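Local coordinates for protein GlcNAc-alpha-1,4-Gal-releasing endo-beta-galactosidase (Clostridium perfringens, PDB 1UPS) that probably hydrolyses internal beta-galactosidic bonds of glycans to release GlcNAc-alpha-1,4-Gal, as a calcium-binding member of glycoside hydrolase family 16, at residues 51-54 / 55-58; 76-79 / 80-84. One frame throughout, in Å; residues are numbered along the deposited sequence.

In the fold
Contacts 1 and 2 follow one another along the chain within the sequence range of glycoside hydrolase family 16, the first a 3-10 turn in the loop between strands 30-36 and 66-70, the second a beta turn after strand 73-78. Their centres are 16 Å apart and their nearest atoms about 8 Å, so they do not touch. They are tied indirectly: Cys57 of contact 1 forms a disulfide with Cys86, two residues beyond the end of contact 2, and both contacts pack on strand 94-99, an outermost strand of the six-stranded sheet. Contact 1 is buried and contact 2 lies at the surface. Neither reaches the calcium site of Glu37, Asn39, Gly72 and Asp272.

Contact 1: 51-54 / 55-58; sequences YYLP and HWCK
Leu53 and Pro54 meet Trp56 and Cys57 in a short 3-10 turn within the long loop between strands 30-36 and 66-70. Two successive i to i+3 bonds define it: Trp56 N donates to Leu53 O at 3.1 Å, nearly straight at 172°, and Cys57 N to Pro54 O at 3.2 Å. In the first the donor is tilted from the carbonyl plane, and in the second it stands well above it. Pro54 O is gripped a second time by a water, which donates to it at 2.7 Å and also to Cys57 O, bridging the two carbonyls across the turn.

The side chains of Leu53, His55 and Trp56 gather on one flank. Leu53 lies alongside both rings, pointing the same way: its CB packs 3.7 Å from Trp56 CD1, approaching the indole obliquely, and its CD2 lies 3.7 Å from His55 CE1. With chi1 at 52°, His55 CG sits between its own backbone N and carbonyl carbon, and the imidazole swings back toward Leu53. One of its faces meets Leu53 O, offset toward the rim, while His55 CD2 rests 3.4 Å above the centre of the Trp56 ring.

The polar ends are satisfied beyond the turn. His55 NE2 is hydrogen-bonded to Ile106 O, whereas the bonds of Trp56 NE1 to Ile106 O and His107 O are weak. Cys57 SG, lying near the carbonyls of Leu53 and Pro54, is linked in a disulfide to Cys86, which fastens the turn to the segment just ahead of helix 87-90. Leu53 and Pro54 both pack on Met99 of strand 94-99, so the buried turn lies against the last residue of that edge strand.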
loop_
_atom_site.group_PDB
_atom_site.type_symbol
_atom_site.label_atom_id
_atom_site.label_comp_id
_atom_site.label_asym_id
_atom_site.label_seq_id
_atom_site.Cartn_x
_atom_site.Cartn_y
_atom_site.Cartn_z
ATOM N N TYR A 51 -15.634 0.563 -19.140
ATOM C CA TYR A 51 -16.484 1.617 -18.614
ATOM C C TYR A 51 -16.141 1.859 -17.150
ATOM O O TYR A 51 -15.865 0.898 -16.399
ATOM C CB TYR A 51 -17.949 1.205 -18.707
ATOM C CG TYR A 51 -18.497 1.148 -20.117
ATOM C CD1 TYR A 51 -18.295 0.020 -20.917
ATOM C CD2 TYR A 51 -19.243 2.204 -20.636
ATOM C CE1 TYR A 51 -18.798 -0.038 -22.221
ATOM C CE2 TYR A 51 -19.763 2.154 -21.938
ATOM C CZ TYR A 51 -19.537 1.027 -22.715
ATOM O OH TYR A 51 -20.058 0.958 -23.986
ATOM N N TYR A 52 -16.216 3.124 -16.738
ATOM C CA TYR A 52 -15.892 3.515 -15.378
ATOM C C TYR A 52 -17.195 3.507 -14.551
ATOM O O TYR A 52 -18.105 4.278 -14.841
ATOM C CB TYR A 52 -15.228 4.913 -15.401
ATOM C CG TYR A 52 -14.793 5.449 -14.041
ATOM C CD1 TYR A 52 -14.410 4.582 -13.011
ATOM C CD2 TYR A 52 -14.753 6.826 -13.798
ATOM C CE1 TYR A 52 -14.016 5.090 -11.739
ATOM C CE2 TYR A 52 -14.354 7.343 -12.552
ATOM C CZ TYR A 52 -13.990 6.467 -11.532
ATOM O OH TYR A 52 -13.625 6.985 -10.304
ATOM N N LEU A 53 -17.294 2.622 -13.551
ATOM C CA LEU A 53 -18.470 2.576 -12.634
ATOM C C LEU A 53 -19.810 2.965 -13.300
ATOM O O LEU A 53 -20.507 3.872 -12.831
ATOM C CB LEU A 53 -18.226 3.429 -11.377
ATOM C CG LEU A 53 -16.962 3.081 -10.581
ATOM C CD1 LEU A 53 -16.657 4.164 -9.529
ATOM C CD2 LEU A 53 -17.087 1.699 -9.921
ATOM N N PRO A 54 -20.165 2.277 -14.389
ATOM C CA PRO A 54 -21.299 2.710 -15.229
ATOM C C PRO A 54 -22.669 2.681 -14.536
ATOM O O PRO A 54 -23.585 3.369 -15.000
ATOM C CB PRO A 54 -21.244 1.754 -16.421
ATOM C CG PRO A 54 -20.534 0.514 -15.898
ATOM C CD PRO A 54 -19.508 1.067 -14.923
ATOM N N HIS A 55 -22.798 1.942 -13.437
ATOM C CA HIS A 55 -24.053 1.914 -12.668
ATOM C C HIS A 55 -24.435 3.260 -12.037
ATOM O O HIS A 55 -25.606 3.454 -11.661
ATOM C CB HIS A 55 -23.988 0.842 -11.582
ATOM C CG HIS A 55 -22.772 0.937 -10.717
ATOM N ND1 HIS A 55 -21.526 0.541 -11.146
ATOM C CD2 HIS A 55 -22.608 1.405 -9.457
ATOM C CE1 HIS A 55 -20.644 0.741 -10.182
ATOM N NE2 HIS A 55 -21.273 1.263 -9.144
ATOM N N TRP A 56 -23.481 4.192 -11.912
ATOM C CA TRP A 56 -23.808 5.511 -11.335
ATOM C C TRP A 56 -24.421 6.482 -12.347
ATOM O O TRP A 56 -24.976 7.496 -11.959
ATOM C CB TRP A 56 -22.608 6.181 -10.649
ATOM C CG TRP A 56 -22.047 5.387 -9.497
ATOM C CD1 TRP A 56 -20.729 5.076 -9.278
ATOM C CD2 TRP A 56 -22.785 4.799 -8.415
ATOM N NE1 TRP A 56 -20.606 4.330 -8.132
ATOM C CE2 TRP A 56 -21.849 4.142 -7.578
ATOM C CE3 TRP A 56 -24.154 4.753 -8.067
ATOM C CZ2 TRP A 56 -22.229 3.428 -6.430
ATOM C CZ3 TRP A 56 -24.540 4.063 -6.911
ATOM C CH2 TRP A 56 -23.570 3.394 -6.106
ATOM N N CYS A 57 -24.344 6.161 -13.634
ATOM C CA CYS A 57 -24.629 7.149 -14.670
ATOM C C CYS A 57 -25.896 6.788 -15.438
ATOM O O CYS A 57 -26.036 5.658 -15.911
ATOM C CB CYS A 57 -23.429 7.241 -15.609
ATOM S SG CYS A 57 -21.836 7.172 -14.734
ATOM N N LYS A 58 -26.822 7.739 -15.559
ATOM C CA LYS A 58 -28.107 7.457 -16.208
ATOM C C LYS A 58 -27.853 6.894 -17.608
ATOM O O LYS A 58 -28.361 5.804 -17.948
ATOM C CB LYS A 58 -29.002 8.704 -16.253
HETATM O O HOH W 1 -26.055 3.024 -15.904
#

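Contact 2: 76-79 / 80-84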
loop_
_atom_site.group_PDB
_atom_site.type_symbol
_atom_site.label_atom_id
_atom_site.label_comp_id
_atom_site.label_asym_id
_atom_site.label_seq_id
_atom_site.Cartn_x
_atom_site.Cartn_y
_atom_site.Cartn_z
ATOM N N GLU A 76 -4.023 3.995 -21.620
ATOM C CA GLU A 76 -5.275 4.721 -21.351
ATOM C C GLU A 76 -5.012 6.197 -21.557
ATOM O O GLU A 76 -3.985 6.689 -21.118
ATOM C CB GLU A 76 -5.675 4.501 -19.888
ATOM C CG GLU A 76 -6.017 3.049 -19.602
ATOM C CD GLU A 76 -6.492 2.842 -18.166
ATOM O OE1 GLU A 76 -7.407 2.008 -17.954
ATOM O OE2 GLU A 76 -5.942 3.504 -17.263
ATOM N N TYR A 77 -5.937 6.909 -22.199
ATOM C CA TYR A 77 -5.736 8.328 -22.443
ATOM C C TYR A 77 -7.031 9.118 -22.373
ATOM O O TYR A 77 -8.125 8.571 -22.589
ATOM C CB TYR A 77 -5.014 8.577 -23.784
ATOM C CG TYR A 77 -5.725 8.128 -25.057
ATOM C CD1 TYR A 77 -5.480 6.872 -25.627
ATOM C CD2 TYR A 77 -6.614 8.986 -25.719
ATOM C CE1 TYR A 77 -6.118 6.481 -26.846
ATOM C CE2 TYR A 77 -7.253 8.601 -26.914
ATOM C CZ TYR A 77 -6.998 7.361 -27.470
ATOM O OH TYR A 77 -7.641 7.006 -28.646
ATOM N N ILE A 78 -6.879 10.395 -22.052
ATOM C CA ILE A 78 -7.978 11.353 -22.087
ATOM C C ILE A 78 -7.649 12.384 -23.160
ATOM O O ILE A 78 -6.587 13.011 -23.112
ATOM C CB ILE A 78 -8.107 12.083 -20.743
ATOM C CG1 ILE A 78 -8.239 11.070 -19.589
ATOM C CG2 ILE A 78 -9.314 13.071 -20.791
ATOM C CD1 ILE A 78 -8.140 11.726 -18.161
ATOM N N THR A 79 -8.558 12.579 -24.111
ATOM C CA THR A 79 -8.349 13.620 -25.116
ATOM C C THR A 79 -8.820 14.983 -24.633
ATOM O O THR A 79 -9.643 15.079 -23.702
ATOM C CB THR A 79 -9.069 13.307 -26.425
ATOM O OG1 THR A 79 -10.472 13.157 -26.167
ATOM C CG2 THR A 79 -8.623 11.938 -26.980
ATOM N N GLU A 80 -8.324 16.020 -25.309
ATOM C CA GLU A 80 -8.675 17.401 -24.976
ATOM C C GLU A 80 -10.181 17.649 -25.092
ATOM O O GLU A 80 -10.726 18.471 -24.356
ATOM C CB GLU A 80 -7.911 18.377 -25.875
ATOM C CG GLU A 80 -8.010 19.832 -25.416
ATOM C CD GLU A 80 -7.128 20.787 -26.215
ATOM O OE1 GLU A 80 -6.199 20.337 -26.947
ATOM O OE2 GLU A 80 -7.365 22.011 -26.102
ATOM N N ASP A 81 -10.841 16.944 -26.011
ATOM C CA ASP A 81 -12.283 17.095 -26.213
ATOM C C ASP A 81 -13.134 16.000 -25.554
ATOM O O ASP A 81 -14.349 15.893 -25.807
ATOM C CB ASP A 81 -12.615 17.265 -27.714
ATOM C CG ASP A 81 -12.141 16.087 -28.576
ATOM O OD1 ASP A 81 -11.442 15.164 -28.072
ATOM O OD2 ASP A 81 -12.423 16.016 -29.787
ATOM N N GLN A 82 -12.510 15.186 -24.700
ATOM C CA GLN A 82 -13.247 14.134 -23.995
ATOM C C GLN A 82 -14.294 14.745 -23.057
ATOM O O GLN A 82 -14.038 15.787 -22.441
ATOM C CB GLN A 82 -12.266 13.229 -23.228
ATOM C CG GLN A 82 -12.901 12.013 -22.572
ATOM C CD GLN A 82 -11.880 10.954 -22.237
ATOM O OE1 GLN A 82 -10.929 10.742 -23.007
ATOM N NE2 GLN A 82 -12.075 10.273 -21.109
ATOM N N LYS A 83 -15.473 14.125 -22.968
ATOM C CA LYS A 83 -16.525 14.654 -22.072
ATOM C C LYS A 83 -16.413 14.079 -20.669
ATOM O O LYS A 83 -15.814 13.012 -20.494
ATOM C CB LYS A 83 -17.913 14.350 -22.642
ATOM C CG LYS A 83 -18.130 14.977 -24.012
ATOM C CD LYS A 83 -19.623 14.924 -24.366
ATOM C CE LYS A 83 -20.016 16.019 -25.339
ATOM N NZ LYS A 83 -19.384 15.807 -26.675
ATOM N N PRO A 84 -16.996 14.746 -19.660
ATOM C CA PRO A 84 -16.988 14.175 -18.300
ATOM C C PRO A 84 -17.586 12.766 -18.267
ATOM O O PRO A 84 -18.536 12.508 -19.034
ATOM C CB PRO A 84 -17.858 15.148 -17.480
ATOM C CG PRO A 84 -17.790 16.470 -18.248
ATOM C CD PRO A 84 -17.627 16.079 -19.720
#
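Thr79 and Gln82 close a type I beta turn where the chain leaves strand 73-78, with Gln82 N donating to Thr79 O at 3.0 Å from above the carbonyl plane. Side chains at three of its four positions add bonds of their own. Thr79 holds its hydroxyl between its backbone N and carbonyl carbon (chi1 58°), which brings OG1 over the turn, where it donates to Asp81 OD1 at 2.9 Å, meeting that oxygen nearly along its C-O axis. The first bond of the Asp81 side chain leads away from 76-79, but its carboxylate bends back to receive this bond. The methyl of Thr79, CG2, lies in the plane of the Tyr77 ring at its edge.

Gln82 reaches farther back, along the strand. Its chain is extended, with CG anti to the backbone N (chi1 -174°), and this carries the amide to Thr79 N, which donates to Gln82 OE1 at 3.2 Å from above the amide plane. On the way the side chain crosses that of Ile78 at about a right angle, with Gln82 CD 3.6 Å from Ile78 CG2. The amide is fixed at both ends: OE1 also accepts from Asn66 ND2, its stronger partner, and NE2 is bonded to Ser96 OG, which pairs with Tyr77 O as well.

The turn sits at the surface, just after the C-terminal end of strand 73-78. Asn66 belongs to the paired strand 66-70, and Ser96 to strand 94-99 of the other sheet, where Arg94 also binds the carbonyls of Glu80 and Gln82, while the side chain of Ile78 packs on Ile252 of strand 246-254.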